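Local structure of cadherin-5 (Gallus gallus, 3PPE) at residues I9-D14 / I97-P102. The protein mediates calcium-dependent, homophilic adhesion between endothelial cells, this fragment comprising its two outermost extracellular cadherin domains. Numbering follows the deposited sequence. Where two conformers were deposited one is given.
Sequences IREEID and INDNAP. With CA (calcium ion), chain C; CA (calcium ion), chain E; CA (calcium ion), chain D.
Glu11 and Ile97 bring the backbones closest, their CA atoms 6.6 Å apart, where the chain leaving strand 6-10 passes the start of the 97-102 linker. The Glu11 side chain runs extended beyond CG (chi2 163°) and ends in a carboxylate that bridges two calcium ions, OE1 binding one at 2.4 Å and OE2 the other at 2.3 Å. Glu11 OE2 also accepts a hydrogen bond from Ile97 N (2.9 Å) on its anti lone pair, which helps fix the rotation of the carboxylate, while Ile97 O binds the same ion as OE2. Asp99 comes tip to tip with Glu11 and bridges the same two ions, its carboxylate plane turned 84° from that of Glu11. Four carboxylate oxygens thus hold the pair of metals, whose charge presumably offsets the repulsion between carboxylates. Glu12, bent at chi2 (-69°), brings OE1 to the ion shared by Glu11 OE1 and Asp99 OD2, and its carboxylate also has Arg60 as a polar partner. Beside the metals, the branches of Ile97 divide: CG2 meets Arg10 CG at 3.6 Å, and CD1 lies against Glu12 CB at 3.9 Å. Asp62, Glu64 and a water complete the site that Glu12 shares, Glu64, Asp96 and Asp132 add to the other, and Asn98 OD1 and Asn100 O bind a third calcium ion farther along the linker. Together they form the three-calcium junction of classical cadherins, which is thought to rigidify the EC1-EC2 connection.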
loop_
_atom_site.group_PDB
_atom_site.type_symbol
_atom_site.label_atom_id
_atom_site.label_comp_id
_atom_site.label_asym_id
_atom_site.label_seq_id
_atom_site.Cartn_x
_atom_site.Cartn_y
_atom_site.Cartn_z
ATOM N N ILE A 9 -5.141 1.075 4.734
ATOM C CA ILE A 9 -5.378 -0.261 4.194
ATOM C C ILE A 9 -6.871 -0.422 3.885
ATOM O O ILE A 9 -7.729 -0.047 4.665
ATOM C CB ILE A 9 -4.865 -1.392 5.128
ATOM C CG1 ILE A 9 -5.248 -2.772 4.567
ATOM C CG2 ILE A 9 -5.333 -1.186 6.591
ATOM C CD1 ILE A 9 -4.518 -3.956 5.184
ATOM N N ARG A 10 -7.155 -0.954 2.703
ATOM C CA ARG A 10 -8.511 -1.176 2.236
ATOM C C ARG A 10 -9.223 -2.236 3.057
ATOM O O ARG A 10 -8.625 -3.245 3.424
ATOM C CB ARG A 10 -8.437 -1.577 0.752
ATOM C CG ARG A 10 -9.685 -1.231 -0.056
ATOM C CD ARG A 10 -9.521 -1.537 -1.558
ATOM N NE ARG A 10 -9.554 -2.973 -1.878
ATOM C CZ ARG A 10 -8.519 -3.715 -2.294
ATOM N NH1 ARG A 10 -7.298 -3.184 -2.444
ATOM N NH2 ARG A 10 -8.704 -5.013 -2.554
ATOM N N GLU A 11 -10.513 -2.035 3.360
ATOM C CA GLU A 11 -11.273 -3.073 4.043
ATOM C C GLU A 11 -11.656 -4.171 3.084
ATOM O O GLU A 11 -11.670 -3.963 1.865
ATOM C CB GLU A 11 -12.545 -2.503 4.694
ATOM C CG GLU A 11 -13.516 -1.921 3.652
ATOM C CD GLU A 11 -14.931 -1.731 4.175
ATOM O OE1 GLU A 11 -15.356 -2.470 5.098
ATOM O OE2 GLU A 11 -15.619 -0.840 3.646
ATOM N N GLU A 12 -11.952 -5.347 3.650
ATOM C CA GLU A 12 -12.574 -6.482 2.911
ATOM C C GLU A 12 -11.701 -7.046 1.767
ATOM O O GLU A 12 -12.198 -7.503 0.739
ATOM C CB GLU A 12 -13.969 -6.087 2.372
ATOM C CG GLU A 12 -14.889 -5.388 3.382
ATOM C CD GLU A 12 -15.392 -6.266 4.526
ATOM O OE1 GLU A 12 -16.245 -5.767 5.289
ATOM O OE2 GLU A 12 -14.968 -7.424 4.720
ATOM N N ILE A 13 -10.388 -7.003 1.970
ATOM C CA ILE A 13 -9.442 -7.512 0.984
ATOM C C ILE A 13 -9.500 -9.034 0.900
ATOM O O ILE A 13 -9.371 -9.727 1.910
ATOM C CB ILE A 13 -8.000 -7.079 1.308
ATOM C CG1 ILE A 13 -7.869 -5.558 1.219
ATOM C CG2 ILE A 13 -7.016 -7.761 0.371
ATOM C CD1 ILE A 13 -6.574 -5.022 1.793
ATOM N N ASP A 14 -9.694 -9.547 -0.310
ATOM C CA ASP A 14 -10.140 -10.923 -0.496
ATOM C C ASP A 14 -9.096 -11.745 -1.245
ATOM O O ASP A 14 -9.359 -12.876 -1.655
ATOM C CB ASP A 14 -11.473 -10.957 -1.245
ATOM C CG ASP A 14 -11.318 -10.659 -2.724
ATOM O OD1 ASP A 14 -10.166 -10.543 -3.190
ATOM O OD2 ASP A 14 -12.349 -10.542 -3.419
ATOM N N ILE A 97 -14.735 0.581 1.271
ATOM C CA ILE A 97 -15.299 0.195 0.000
ATOM C C ILE A 97 -16.825 0.324 0.092
ATOM O O ILE A 97 -17.407 0.316 1.193
ATOM C CB ILE A 97 -14.861 -1.258 -0.472
ATOM C CG1 ILE A 97 -15.472 -2.377 0.376
ATOM C CG2 ILE A 97 -13.273 -1.358 -0.580
ATOM C CD1 ILE A 97 -15.489 -3.770 -0.350
ATOM N N ASN A 98 -17.467 0.448 -1.057
ATOM C CA ASN A 98 -18.919 0.478 -1.089
ATOM C C ASN A 98 -19.497 -0.935 -0.939
ATOM O O ASN A 98 -19.711 -1.640 -1.904
ATOM C CB ASN A 98 -19.444 1.164 -2.364
ATOM C CG ASN A 98 -20.906 1.549 -2.208
ATOM O OD1 ASN A 98 -21.310 2.003 -1.125
ATOM N ND2 ASN A 98 -21.704 1.318 -3.213
ATOM N N ASP A 99 -19.729 -1.365 0.291
ATOM C CA ASP A 99 -20.217 -2.715 0.515
ATOM C C ASP A 99 -21.519 -2.785 1.325
ATOM O O ASP A 99 -21.921 -3.849 1.750
ATOM C CB ASP A 99 -19.112 -3.619 1.098
ATOM C CG ASP A 99 -18.534 -3.128 2.428
ATOM O OD1 ASP A 99 -18.586 -1.915 2.776
ATOM O OD2 ASP A 99 -17.965 -4.004 3.163
ATOM N N ASN A 100 -22.167 -1.630 1.528
ATOM C CA ASN A 100 -23.451 -1.562 2.190
ATOM C C ASN A 100 -24.479 -0.830 1.344
ATOM O O ASN A 100 -24.185 0.184 0.678
ATOM C CB ASN A 100 -23.350 -0.917 3.595
ATOM C CG ASN A 100 -22.471 -1.726 4.553
ATOM O OD1 ASN A 100 -21.252 -1.563 4.566
ATOM N ND2 ASN A 100 -23.071 -2.627 5.316
ATOM N N ALA A 101 -25.692 -1.346 1.362
ATOM C CA ALA A 101 -26.806 -0.659 0.690
ATOM C C ALA A 101 -27.566 0.174 1.753
ATOM O O ALA A 101 -27.439 -0.072 2.964
ATOM C CB ALA A 101 -27.723 -1.678 0.002
ATOM N N PRO A 102 -28.298 1.208 1.326
ATOM C CA PRO A 102 -29.138 1.924 2.316
ATOM C C PRO A 102 -30.246 1.026 2.820
ATOM O O PRO A 102 -30.826 0.211 2.031
ATOM C CB PRO A 102 -29.704 3.115 1.515
ATOM C CG PRO A 102 -28.751 3.206 0.285
ATOM C CD PRO A 102 -28.427 1.783 -0.024
HETATM CA CA CA C . -17.427 -3.555 5.383
HETATM CA CA CA E . -17.788 0.021 3.550
HETATM CA CA CA D . -23.256 2.243 0.224
HETATM O O HOH W 1 -19.770 -4.265 5.645
#